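Local coordinates for uncharacterized protein (Bacteroides caccae, PDB 3NO2) that is of unknown function but folds as a six-bladed beta-propeller and belongs to a family of Mal s 1 allergen-like proteins, at residues A[6-11]-A[42-47]; A[49-54]-A[80-85]; A[95-100]-A[115-120]; A[125-130]-A[140-145]. All coordinates share one frame; numbering follows the deposited sequence. Where two conformers were deposited one is given.

Contact 1: A[6-11]-A[42-47]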
loop_
_atom_site.group_PDB
_atom_site.type_symbol
_atom_site.label_atom_id
_atom_site.label_comp_id
_atom_site.label_asym_id
_atom_site.label_seq_id
_atom_site.Cartn_x
_atom_site.Cartn_y
_atom_site.Cartn_z
ATOM N N HIS A 6 12.739 -11.199 -5.652
ATOM C CA HIS A 6 11.765 -10.705 -6.598
ATOM C C HIS A 6 10.753 -9.826 -5.867
ATOM O O HIS A 6 10.466 -10.024 -4.686
ATOM C CB HIS A 6 11.056 -11.862 -7.303
ATOM C CG HIS A 6 11.934 -12.564 -8.289
ATOM N ND1 HIS A 6 12.988 -13.363 -7.892
ATOM C CD2 HIS A 6 11.996 -12.492 -9.632
ATOM C CE1 HIS A 6 13.616 -13.802 -8.976
ATOM N NE2 HIS A 6 13.038 -13.295 -10.044
ATOM N N LEU A 7 10.239 -8.846 -6.607
ATOM C CA LEU A 7 9.350 -7.813 -6.067
ATOM C C LEU A 7 8.120 -7.698 -6.929
ATOM O O LEU A 7 8.203 -7.437 -8.121
ATOM C CB LEU A 7 10.055 -6.468 -6.008
ATOM C CG LEU A 7 11.306 -6.443 -5.156
ATOM C CD1 LEU A 7 12.121 -5.145 -5.448
ATOM C CD2 LEU A 7 11.032 -6.599 -3.673
ATOM N N LEU A 8 6.983 -7.930 -6.324
ATOM C CA LEU A 8 5.663 -7.726 -6.946
ATOM C C LEU A 8 5.319 -6.237 -6.781
ATOM O O LEU A 8 5.397 -5.725 -5.675
ATOM C CB LEU A 8 4.616 -8.611 -6.277
ATOM C CG LEU A 8 3.167 -8.494 -6.715
ATOM C CD1 LEU A 8 2.976 -8.945 -8.167
ATOM C CD2 LEU A 8 2.250 -9.250 -5.747
ATOM N N VAL A 9 4.950 -5.580 -7.849
ATOM C CA VAL A 9 4.678 -4.115 -7.832
ATOM C C VAL A 9 3.430 -3.794 -8.650
ATOM O O VAL A 9 3.049 -4.514 -9.593
ATOM C CB VAL A 9 5.864 -3.278 -8.370
ATOM C CG1 VAL A 9 7.063 -3.391 -7.404
ATOM C CG2 VAL A 9 6.290 -3.661 -9.803
ATOM N N GLY A 10 2.847 -2.646 -8.332
ATOM C CA GLY A 10 1.766 -2.094 -9.083
ATOM C C GLY A 10 1.641 -0.624 -8.755
ATOM O O GLY A 10 2.364 -0.105 -7.877
ATOM N N GLY A 11 0.746 0.088 -9.402
ATOM C CA GLY A 11 0.510 1.477 -9.063
ATOM C C GLY A 11 -0.574 2.127 -9.834
ATOM O O GLY A 11 -0.866 1.745 -10.989
ATOM N N VAL A 42 -0.927 -4.479 -4.041
ATOM C CA VAL A 42 -0.535 -5.829 -4.422
ATOM C C VAL A 42 0.035 -6.549 -3.212
ATOM O O VAL A 42 0.616 -5.915 -2.323
ATOM C CB VAL A 42 0.497 -5.866 -5.583
ATOM C CG1 VAL A 42 -0.014 -5.159 -6.828
ATOM C CG2 VAL A 42 1.863 -5.268 -5.208
ATOM N N ALA A 43 -0.091 -7.867 -3.172
ATOM C CA ALA A 43 0.439 -8.667 -2.072
ATOM C C ALA A 43 0.655 -10.090 -2.576
ATOM O O ALA A 43 0.023 -10.531 -3.528
ATOM C CB ALA A 43 -0.531 -8.643 -0.864
ATOM N N ALA A 44 1.608 -10.782 -1.964
ATOM C CA ALA A 44 1.933 -12.185 -2.281
ATOM C C ALA A 44 1.727 -13.040 -1.079
ATOM O O ALA A 44 2.018 -12.644 0.058
ATOM C CB ALA A 44 3.373 -12.311 -2.760
ATOM N N THR A 45 1.257 -14.242 -1.339
ATOM C CA THR A 45 1.228 -15.273 -0.282
ATOM C C THR A 45 2.583 -15.957 -0.220
ATOM O O THR A 45 3.382 -15.885 -1.143
ATOM C CB THR A 45 0.160 -16.340 -0.511
ATOM O OG1 THR A 45 0.528 -17.134 -1.630
ATOM C CG2 THR A 45 -1.241 -15.729 -0.727
ATOM N N LYS A 46 2.824 -16.658 0.878
ATOM C CA LYS A 46 4.080 -17.428 1.032
ATOM C C LYS A 46 4.231 -18.438 -0.077
ATOM O O LYS A 46 5.348 -18.689 -0.538
ATOM C CB LYS A 46 4.109 -18.103 2.400
ATOM C CG LYS A 46 4.419 -17.116 3.519
ATOM N N ALA A 47 3.109 -18.992 -0.516
ATOM C CA ALA A 47 3.089 -19.963 -1.600
ATOM C C ALA A 47 3.280 -19.358 -2.983
ATOM O O ALA A 47 3.421 -20.104 -3.948
ATOM C CB ALA A 47 1.835 -20.772 -1.570
#
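Leu8 and Val42 carry this contact, packing against each other with no hydrogen bond between the two segments. Their strands run roughly antiparallel, 153° between directions, and the axes come no closer than 6.8 Å, an approach that goes with the small residues Gly10 and Ala44 at the interface. The tight part is the interlock of the two branched side chains, which cross obliquely. With CG of Leu8 anti to its backbone N (chi1 176°), the isobutyl group reaches across, and Leu8 CG rests 3.8 Å from Val42 CG2. One methyl of Leu8 goes further: Leu8 CD2 sits 3.4 Å from Ala43 O, on the opposing backbone. Val42 answers with both methyls. Val42 CG2 lies 3.6 Å from Leu8 O, while Val42 CG1 settles 4.1 Å from Gly10 N, over a backbone that carries no side chain. Toward Ala44 the fit is slacker: Leu8 CD2 is 4.4 Å from Ala44 CB, and the chain beyond turns off to the surface, where Lys46 O is bonded by Arg275. Val9 and Ala43 turn their CB atoms away, Val9 meeting Ile20 and Ile271, Ala43 meeting Ile84. Strand 6-10 is next to the C-terminal strand 270-274 in one sheet, and strand 41-44 edges the following one. This is the face-to-face apolar packing of adjacent blades in a beta-propeller, here at the blade that joins the chain's two ends.

Contact 2: A[49-54]-A[80-85]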
loop_
_atom_site.group_PDB
_atom_site.type_symbol
_atom_site.label_atom_id
_atom_site.label_comp_id
_atom_site.label_asym_id
_atom_site.label_seq_id
_atom_site.Cartn_x
_atom_site.Cartn_y
_atom_site.Cartn_z
ATOM N N GLU A 49 1.147 -17.044 -4.569
ATOM C CA GLU A 49 -0.072 -16.525 -5.201
ATOM C C GLU A 49 -0.104 -15.008 -5.039
ATOM O O GLU A 49 0.569 -14.454 -4.166
ATOM C CB GLU A 49 -1.320 -17.128 -4.596
ATOM C CG GLU A 49 -1.387 -18.668 -4.763
ATOM C CD GLU A 49 -1.644 -19.404 -3.462
ATOM O OE1 GLU A 49 -1.284 -18.962 -2.318
ATOM O OE2 GLU A 49 -2.234 -20.498 -3.596
ATOM N N ILE A 50 -0.870 -14.361 -5.897
ATOM C CA ILE A 50 -0.840 -12.912 -6.061
ATOM C C ILE A 50 -2.241 -12.351 -5.796
ATOM O O ILE A 50 -3.218 -12.781 -6.414
ATOM C CB ILE A 50 -0.398 -12.573 -7.479
ATOM C CG1 ILE A 50 1.077 -12.926 -7.648
ATOM C CG2 ILE A 50 -0.605 -11.085 -7.787
ATOM C CD1 ILE A 50 1.440 -13.206 -9.095
ATOM N N LEU A 51 -2.339 -11.407 -4.852
ATOM C CA LEU A 51 -3.571 -10.716 -4.493
ATOM C C LEU A 51 -3.426 -9.254 -4.941
ATOM O O LEU A 51 -2.355 -8.651 -4.724
ATOM C CB LEU A 51 -3.722 -10.734 -2.968
ATOM C CG LEU A 51 -4.848 -9.889 -2.376
ATOM C CD1 LEU A 51 -6.260 -10.381 -2.780
ATOM C CD2 LEU A 51 -4.698 -9.834 -0.834
ATOM N N PHE A 52 -4.446 -8.687 -5.563
ATOM C CA PHE A 52 -4.407 -7.255 -5.869
ATOM C C PHE A 52 -5.773 -6.660 -5.828
ATOM O O PHE A 52 -6.766 -7.316 -6.170
ATOM C CB PHE A 52 -3.690 -6.963 -7.220
ATOM C CG PHE A 52 -4.379 -7.473 -8.459
ATOM C CD1 PHE A 52 -4.239 -8.791 -8.870
ATOM C CD2 PHE A 52 -5.159 -6.638 -9.192
ATOM C CE1 PHE A 52 -4.869 -9.218 -10.024
ATOM C CE2 PHE A 52 -5.795 -7.063 -10.343
ATOM C CZ PHE A 52 -5.663 -8.362 -10.746
ATOM N N SER A 53 -5.827 -5.370 -5.507
ATOM C CA SER A 53 -7.037 -4.575 -5.667
ATOM C C SER A 53 -6.949 -3.798 -6.954
ATOM O O SER A 53 -5.852 -3.437 -7.444
ATOM C CB SER A 53 -7.316 -3.626 -4.506
ATOM O OG SER A 53 -6.282 -2.689 -4.336
ATOM N N TYR A 54 -8.118 -3.504 -7.503
ATOM C CA TYR A 54 -8.193 -2.838 -8.784
ATOM C C TYR A 54 -9.336 -1.832 -8.906
ATOM O O TYR A 54 -9.742 -1.457 -10.014
ATOM C CB TYR A 54 -8.178 -3.844 -9.927
ATOM C CG TYR A 54 -9.305 -4.851 -9.981
ATOM C CD1 TYR A 54 -10.456 -4.573 -10.685
ATOM C CD2 TYR A 54 -9.181 -6.108 -9.421
ATOM C CE1 TYR A 54 -11.488 -5.494 -10.786
ATOM C CE2 TYR A 54 -10.223 -7.053 -9.518
ATOM C CZ TYR A 54 -11.365 -6.713 -10.189
ATOM O OH TYR A 54 -12.398 -7.611 -10.338
ATOM N N GLN A 80 -9.597 -0.618 -2.603
ATOM C CA GLN A 80 -8.266 -0.037 -2.612
ATOM C C GLN A 80 -7.273 -0.730 -1.688
ATOM O O GLN A 80 -6.081 -0.495 -1.861
ATOM C CB GLN A 80 -8.297 1.447 -2.269
ATOM C CG GLN A 80 -9.044 2.316 -3.273
ATOM C CD GLN A 80 -8.283 2.662 -4.520
ATOM O OE1 GLN A 80 -7.196 2.180 -4.765
ATOM N NE2 GLN A 80 -8.892 3.490 -5.355
ATOM N N THR A 81 -7.723 -1.552 -0.731
ATOM C CA THR A 81 -6.880 -2.346 0.129
ATOM C C THR A 81 -6.870 -3.783 -0.328
ATOM O O THR A 81 -7.913 -4.343 -0.647
ATOM C CB THR A 81 -7.429 -2.322 1.576
ATOM O OG1 THR A 81 -7.388 -0.999 2.132
ATOM C CG2 THR A 81 -6.680 -3.257 2.520
ATOM N N ALA A 82 -5.695 -4.397 -0.296
ATOM C CA ALA A 82 -5.542 -5.837 -0.535
ATOM C C ALA A 82 -4.180 -6.262 0.036
ATOM O O ALA A 82 -3.154 -5.951 -0.559
ATOM C CB ALA A 82 -5.656 -6.148 -2.001
ATOM N N ARG A 83 -4.162 -6.961 1.162
ATOM C CA ARG A 83 -2.924 -7.420 1.798
ATOM C C ARG A 83 -3.125 -8.832 2.322
ATOM O O ARG A 83 -4.243 -9.312 2.482
ATOM C CB ARG A 83 -2.472 -6.479 2.915
ATOM C CG ARG A 83 -3.435 -6.464 4.090
ATOM C CD ARG A 83 -2.903 -5.705 5.267
ATOM N NE ARG A 83 -2.736 -4.293 4.999
ATOM C CZ ARG A 83 -1.579 -3.660 4.865
ATOM N NH1 ARG A 83 -0.434 -4.309 4.981
ATOM N NH2 ARG A 83 -1.578 -2.365 4.676
ATOM N N ILE A 84 -2.012 -9.505 2.596
ATOM C CA ILE A 84 -2.004 -10.774 3.313
ATOM C C ILE A 84 -1.585 -10.507 4.745
ATOM O O ILE A 84 -0.514 -9.908 4.999
ATOM C CB ILE A 84 -1.085 -11.775 2.625
ATOM C CG1 ILE A 84 -1.540 -12.044 1.189
ATOM C CG2 ILE A 84 -0.977 -13.068 3.480
ATOM C CD1 ILE A 84 -2.900 -12.741 1.019
ATOM N N LEU A 85 -2.447 -10.893 5.677
ATOM C CA LEU A 85 -2.199 -10.711 7.080
ATOM C C LEU A 85 -1.168 -11.749 7.584
ATOM O O LEU A 85 -0.926 -12.760 6.931
ATOM C CB LEU A 85 -3.498 -10.928 7.846
ATOM C CG LEU A 85 -4.601 -9.911 7.566
ATOM C CD1 LEU A 85 -5.880 -10.359 8.233
ATOM C CD2 LEU A 85 -4.171 -8.494 8.015
HETATM O O HOH W 1 -6.549 -0.328 -5.858
#
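Strands 50-53 and 80-84 run nearly antiparallel, 163° between directions and 5.9 Å at closest approach, and the CA atoms of Ser53 and Ala82 lie 5.5 Å apart, although no backbone hydrogen bond links the segments. Small side chains allow so close a pass: Ala82 CB rests on the opposing main chain, 3.6 Å from Ser53 N. Leu51 supplies the bulk. Its CG stands anti to the backbone N (chi1 172°), and Leu51 CG packs 3.8 Å from Ala82 CB. The methyl beyond bridges two neighbours, with Leu51 CD2 at 3.4 Å from Arg83 O and at 3.9 Å from Ile84 CD1. Ile84 comes in by the end of its chain alone. Here the second strand of one propeller blade lies against the innermost strand of the next, so the apolar residues seal one blade face to another. At the far end the chemistry turns polar. Ser53 OG lies between its own backbone N and carbonyl carbon (chi1 61°), and its contact with Gln80 O, 3.3 Å, is at best a weak hydrogen bond; Gln80 O is also bonded by Ser41 OG. A water lies 2.8 Å from both Ser53 OG and Gln80 OE1 and bridges them. Gln80 is gripped from outside as well, OE1 by Asn40 and NE2 by Glu38 and Glu78. Gln80 and Thr81 together face Ala93 in a classic beta bulge, while Thr81 OG1 bonds Arg128 O and Arg83 NE bonds Ile130 O.

Contact 3: A[95-100]-A[115-120]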
loop_
_atom_site.group_PDB
_atom_site.type_symbol
_atom_site.label_atom_id
_atom_site.label_comp_id
_atom_site.label_asym_id
_atom_site.label_seq_id
_atom_site.Cartn_x
_atom_site.Cartn_y
_atom_site.Cartn_z
ATOM N N CYS A 95 -13.647 1.723 -0.231
ATOM C CA CYS A 95 -14.181 3.033 0.054
ATOM C C CYS A 95 -15.614 3.099 -0.395
ATOM O O CYS A 95 -15.963 2.543 -1.450
ATOM C CB CYS A 95 -13.378 4.093 -0.697
ATOM S SG CYS A 95 -11.573 3.973 -0.342
ATOM N N GLY A 96 -16.455 3.757 0.378
ATOM C CA GLY A 96 -17.872 3.881 0.016
ATOM C C GLY A 96 -18.686 4.354 1.192
ATOM O O GLY A 96 -18.198 5.071 2.090
ATOM N N HIS A 97 -19.963 3.947 1.187
ATOM C CA HIS A 97 -20.973 4.375 2.189
ATOM C C HIS A 97 -21.899 3.194 2.483
ATOM O O HIS A 97 -22.956 3.066 1.830
ATOM C CB HIS A 97 -21.748 5.582 1.669
ATOM C CG HIS A 97 -20.864 6.767 1.478
ATOM N ND1 HIS A 97 -20.281 7.405 2.544
ATOM C CD2 HIS A 97 -20.417 7.395 0.365
ATOM C CE1 HIS A 97 -19.497 8.367 2.106
ATOM N NE2 HIS A 97 -19.557 8.388 0.792
ATOM N N PRO A 98 -21.495 2.290 3.369
ATOM C CA PRO A 98 -20.339 2.370 4.252
ATOM C C PRO A 98 -19.045 1.875 3.623
ATOM O O PRO A 98 -19.036 1.019 2.727
ATOM C CB PRO A 98 -20.719 1.442 5.401
ATOM C CG PRO A 98 -21.553 0.395 4.757
ATOM C CD PRO A 98 -22.383 1.152 3.717
ATOM N N SER A 99 -17.948 2.376 4.139
ATOM C CA SER A 99 -16.656 1.744 3.919
ATOM C C SER A 99 -16.715 0.334 4.453
ATOM O O SER A 99 -17.317 0.110 5.520
ATOM C CB SER A 99 -15.544 2.488 4.620
ATOM O OG SER A 99 -15.461 3.883 4.249
ATOM N N THR A 100 -16.112 -0.619 3.757
ATOM C CA THR A 100 -16.242 -2.029 4.169
ATOM C C THR A 100 -14.876 -2.704 4.126
ATOM O O THR A 100 -14.146 -2.589 3.142
ATOM C CB THR A 100 -17.187 -2.767 3.231
ATOM O OG1 THR A 100 -18.471 -2.104 3.235
ATOM C CG2 THR A 100 -17.392 -4.194 3.643
ATOM N N GLU A 115 -18.083 -2.695 8.759
ATOM C CA GLU A 115 -18.579 -1.519 8.067
ATOM C C GLU A 115 -18.396 -0.283 8.940
ATOM O O GLU A 115 -18.625 -0.333 10.162
ATOM C CB GLU A 115 -20.051 -1.673 7.725
ATOM C CG GLU A 115 -20.333 -2.755 6.705
ATOM C CD GLU A 115 -21.818 -2.943 6.388
ATOM O OE1 GLU A 115 -22.652 -2.560 7.224
ATOM O OE2 GLU A 115 -22.143 -3.480 5.333
ATOM N N PHE A 116 -18.020 0.841 8.336
ATOM C CA PHE A 116 -17.908 2.094 9.061
ATOM C C PHE A 116 -18.149 3.229 8.077
ATOM O O PHE A 116 -17.913 3.115 6.873
ATOM C CB PHE A 116 -16.542 2.196 9.757
ATOM C CG PHE A 116 -15.349 2.217 8.814
ATOM C CD1 PHE A 116 -14.852 1.055 8.277
ATOM C CD2 PHE A 116 -14.709 3.403 8.515
ATOM C CE1 PHE A 116 -13.778 1.065 7.416
ATOM C CE2 PHE A 116 -13.614 3.400 7.657
ATOM C CZ PHE A 116 -13.164 2.237 7.116
ATOM N N GLU A 117 -18.614 4.342 8.600
ATOM C CA GLU A 117 -18.803 5.552 7.827
ATOM C C GLU A 117 -17.782 6.610 8.234
ATOM O O GLU A 117 -17.591 6.935 9.427
ATOM C CB GLU A 117 -20.229 6.076 7.991
ATOM C CG GLU A 117 -20.505 7.384 7.282
ATOM C CD GLU A 117 -20.171 7.358 5.784
ATOM O OE1 GLU A 117 -20.560 6.400 5.137
ATOM O OE2 GLU A 117 -19.485 8.308 5.321
ATOM N N THR A 118 -17.081 7.124 7.224
ATOM C CA THR A 118 -16.021 8.093 7.431
ATOM C C THR A 118 -16.508 9.517 7.473
ATOM O O THR A 118 -15.772 10.388 7.940
ATOM C CB THR A 118 -14.971 8.034 6.298
ATOM O OG1 THR A 118 -15.584 8.298 5.022
ATOM C CG2 THR A 118 -14.246 6.662 6.282
ATOM N N GLY A 119 -17.656 9.764 6.894
ATOM C CA GLY A 119 -18.128 11.155 6.738
ATOM C C GLY A 119 -17.571 11.832 5.485
ATOM O O GLY A 119 -17.953 12.977 5.173
ATOM N N ILE A 120 -16.727 11.159 4.717
ATOM C CA ILE A 120 -16.074 11.732 3.532
ATOM C C ILE A 120 -16.886 11.330 2.311
ATOM O O ILE A 120 -17.007 10.140 2.005
ATOM C CB ILE A 120 -14.633 11.228 3.425
ATOM C CG1 ILE A 120 -13.816 11.745 4.598
ATOM C CG2 ILE A 120 -14.002 11.603 2.096
ATOM C CD1 ILE A 120 -12.464 11.014 4.787
HETATM O O HOH W 2 -17.198 5.937 4.621
HETATM O O HOH W 3 -20.874 -3.341 2.974
#
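Gly96 meets segment 115-120 through a water, which gives a proton to Gly96 O over 2.9 Å, gives another to Ser99 OG and accepts one from Thr118 N. His97 comes next, edge-on to a carboxylate: ND1 donates to the syn side of Glu117 OE1 over 2.8 Å, nearly straight at 167°. Ring and carboxylate are almost coplanar, 17° apart. Glu117 OE2 accepts from Gly119 N, and His97 NE2 bonds Glu121 O beyond. Pro98 follows a cis peptide bond, and its CG sits 3.7 Å from Glu115 CD. Ser99 opens the ladder of an outer propeller hairpin, strands 99-104 and 110-116: Phe116 N donates to Ser99 O at 3.0 Å, whereas the return bond from Ser99 N to Phe116 O is weak. The Phe116 ring turns one face to this residue, with Ser99 CB 3.6 Å from the ring centroid. Ser99 OG itself bonds Gln126. At Thr100, a water spans OG1 and Glu115 OE2, donating to the latter over 2.7 Å. With both ring nitrogens of His97 facing oxygen acceptors and a carboxylate at ND1, the imidazole would probably be inclined to hold a positive charge.

Contact 4: A[125-130]-A[140-145]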
loop_
_atom_site.group_PDB
_atom_site.type_symbol
_atom_site.label_atom_id
_atom_site.label_comp_id
_atom_site.label_asym_id
_atom_site.label_seq_id
_atom_site.Cartn_x
_atom_site.Cartn_y
_atom_site.Cartn_z
ATOM N N ALA A 125 -11.671 9.873 -1.950
ATOM C CA ALA A 125 -11.036 10.713 -0.955
ATOM C C ALA A 125 -10.945 10.072 0.409
ATOM O O ALA A 125 -10.576 10.746 1.380
ATOM C CB ALA A 125 -11.783 12.084 -0.871
ATOM N N GLN A 126 -11.305 8.798 0.520
ATOM C CA GLN A 126 -11.232 8.042 1.771
ATOM C C GLN A 126 -9.843 7.430 1.937
ATOM O O GLN A 126 -8.878 8.142 2.218
ATOM C CB GLN A 126 -12.369 7.025 1.884
ATOM C CG GLN A 126 -13.747 7.717 1.938
ATOM C CD GLN A 126 -14.911 6.751 1.920
ATOM O OE1 GLN A 126 -14.737 5.536 2.021
ATOM N NE2 GLN A 126 -16.133 7.286 1.765
ATOM N N PHE A 127 -9.690 6.120 1.742
ATOM C CA PHE A 127 -8.438 5.448 2.053
ATOM C C PHE A 127 -7.870 4.721 0.855
ATOM O O PHE A 127 -8.511 4.513 -0.193
ATOM C CB PHE A 127 -8.616 4.475 3.212
ATOM C CG PHE A 127 -9.706 3.458 3.005
ATOM C CD1 PHE A 127 -9.500 2.305 2.256
ATOM C CD2 PHE A 127 -10.979 3.692 3.526
ATOM C CE1 PHE A 127 -10.545 1.364 2.110
ATOM C CE2 PHE A 127 -11.979 2.752 3.379
ATOM C CZ PHE A 127 -11.737 1.623 2.679
ATOM N N ARG A 128 -6.607 4.291 1.022
ATOM C CA ARG A 128 -5.963 3.363 0.111
ATOM C C ARG A 128 -5.689 2.068 0.874
ATOM O O ARG A 128 -6.504 1.121 0.754
ATOM C CB ARG A 128 -4.741 3.983 -0.554
ATOM C CG ARG A 128 -5.111 5.170 -1.426
ATOM C CD ARG A 128 -5.917 4.778 -2.663
ATOM N NE ARG A 128 -6.297 5.953 -3.461
ATOM C CZ ARG A 128 -7.343 6.721 -3.264
ATOM N NH1 ARG A 128 -8.219 6.454 -2.327
ATOM N NH2 ARG A 128 -7.469 7.834 -3.987
ATOM N N GLN A 129 -4.633 1.972 1.688
ATOM C CA GLN A 129 -4.240 0.713 2.319
ATOM C C GLN A 129 -4.540 0.710 3.824
ATOM O O GLN A 129 -3.793 1.271 4.623
ATOM C CB GLN A 129 -2.740 0.467 2.127
ATOM C CG GLN A 129 -2.281 0.500 0.685
ATOM C CD GLN A 129 -0.913 -0.168 0.497
ATOM O OE1 GLN A 129 -0.141 -0.343 1.449
ATOM N NE2 GLN A 129 -0.577 -0.527 -0.741
ATOM N N ILE A 130 -5.620 0.057 4.197
ATOM C CA ILE A 130 -5.954 -0.246 5.572
ATOM C C ILE A 130 -5.042 -1.374 6.065
ATOM O O ILE A 130 -4.568 -2.188 5.282
ATOM C CB ILE A 130 -7.439 -0.612 5.668
ATOM C CG1 ILE A 130 -8.303 0.615 5.373
ATOM C CG2 ILE A 130 -7.793 -1.222 7.038
ATOM C CD1 ILE A 130 -9.845 0.367 5.389
ATOM N N VAL A 140 -6.915 2.994 9.578
ATOM C CA VAL A 140 -7.504 3.518 8.359
ATOM C C VAL A 140 -6.953 4.922 8.117
ATOM O O VAL A 140 -7.386 5.898 8.777
ATOM C CB VAL A 140 -9.014 3.587 8.450
ATOM C CG1 VAL A 140 -9.618 4.084 7.119
ATOM C CG2 VAL A 140 -9.619 2.213 8.912
ATOM N N PRO A 141 -5.983 5.063 7.204
ATOM C CA PRO A 141 -5.505 6.393 6.850
ATOM C C PRO A 141 -6.482 7.045 5.881
ATOM O O PRO A 141 -6.973 6.370 4.961
ATOM C CB PRO A 141 -4.146 6.154 6.171
ATOM C CG PRO A 141 -3.948 4.625 6.170
ATOM C CD PRO A 141 -5.327 4.040 6.389
ATOM N N LEU A 142 -6.770 8.331 6.044
ATOM C CA LEU A 142 -7.763 9.019 5.210
ATOM C C LEU A 142 -7.202 10.260 4.578
ATOM O O LEU A 142 -6.593 11.094 5.233
ATOM C CB LEU A 142 -9.006 9.386 6.027
ATOM C CG LEU A 142 -9.787 8.194 6.603
ATOM C CD1 LEU A 142 -10.825 8.718 7.657
ATOM C CD2 LEU A 142 -10.487 7.374 5.515
ATOM N N PHE A 143 -7.418 10.367 3.271
ATOM C CA PHE A 143 -6.948 11.491 2.470
ATOM C C PHE A 143 -7.620 12.808 2.862
ATOM O O PHE A 143 -6.951 13.778 3.206
ATOM C CB PHE A 143 -7.235 11.295 0.986
ATOM C CG PHE A 143 -6.286 10.396 0.205
ATOM C CD1 PHE A 143 -5.464 9.460 0.772
ATOM C CD2 PHE A 143 -6.253 10.551 -1.172
ATOM C CE1 PHE A 143 -4.626 8.687 -0.049
ATOM C CE2 PHE A 143 -5.435 9.768 -1.967
ATOM C CZ PHE A 143 -4.650 8.825 -1.395
ATOM N N ALA A 144 -8.946 12.868 2.776
ATOM C CA ALA A 144 -9.634 14.164 2.801
ATOM C C ALA A 144 -9.305 14.902 4.092
ATOM O O ALA A 144 -9.098 16.120 4.073
ATOM C CB ALA A 144 -11.156 13.997 2.705
ATOM N N THR A 145 -9.267 14.185 5.217
ATOM C CA THR A 145 -9.164 14.718 6.582
ATOM C C THR A 145 -7.747 14.545 7.145
ATOM O O THR A 145 -7.511 14.923 8.312
ATOM C CB THR A 145 -10.176 14.051 7.477
ATOM O OG1 THR A 145 -9.977 12.613 7.362
ATOM C CG2 THR A 145 -11.603 14.328 7.021
HETATM O O HOH W 4 -5.203 5.554 3.055
#
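Phe143 and Arg128 form the heart of this contact, the two side chains crossing at about a right angle. Phe143 CE2 lies over one face of the guanidinium, 3.5 Å from Arg128 NH2, with the two planes inclined by 37°. Beside them the backbones are tied: Phe143 N donates to Gln126 O over 2.9 Å at 171°, and Ala144 N to Ala125 O over 3.0 Å. A water accepts from Arg128 N and donates to Pro141 O, bridging where the chains part. On the apolar side Phe127 CD2 meets Val140 CG1 at 3.9 Å. Ile130 CD1 sits over the centre of the Phe127 ring and also touches Val140 CG2, at 4.0 Å. In the next shell, Arg128 NH1 donates to Phe127 O from above the carbonyl plane, and NH2 bonds His124 O. Farther out, Gln126 reaches Ser99, Gly96 and Ile120, while Thr81 OG1 bonds Arg128 O, tying the segment to the preceding blade and its loops before it enters strand 131-132. Arg128 NH2 also bonds a citrate, probably from the crystallisation liquor. With the rim of the Phe143 ring over one face and carbonyls at both terminal nitrogens, the guanidinium is fixed in orientation, consistent with a site that can take an anion.

In the fold
Contacts 1 and 2 repeat one scheme: the second strand of a blade packs on the innermost strand of the next, buried and mainly apolar, contact 2 adding a polar end at Ser53 and Gln80. They touch, since strands 41-44 and 50-53 are neighbours in one sheet and Ala43 O bonds Leu51 N. Contacts 3 and 4 work within blades. The centre of contact 3 lies about 19 Å from the centre of the chain and carries exposed charged groups on an outer hairpin; that of contact 4, about 11 Å out, is largely buried and combines backbone bonds and a water with an apolar cluster. Gln126 ties contacts 3 and 4 together, while Thr81 and Arg83 of contact 2 bond the backbone of 125-130.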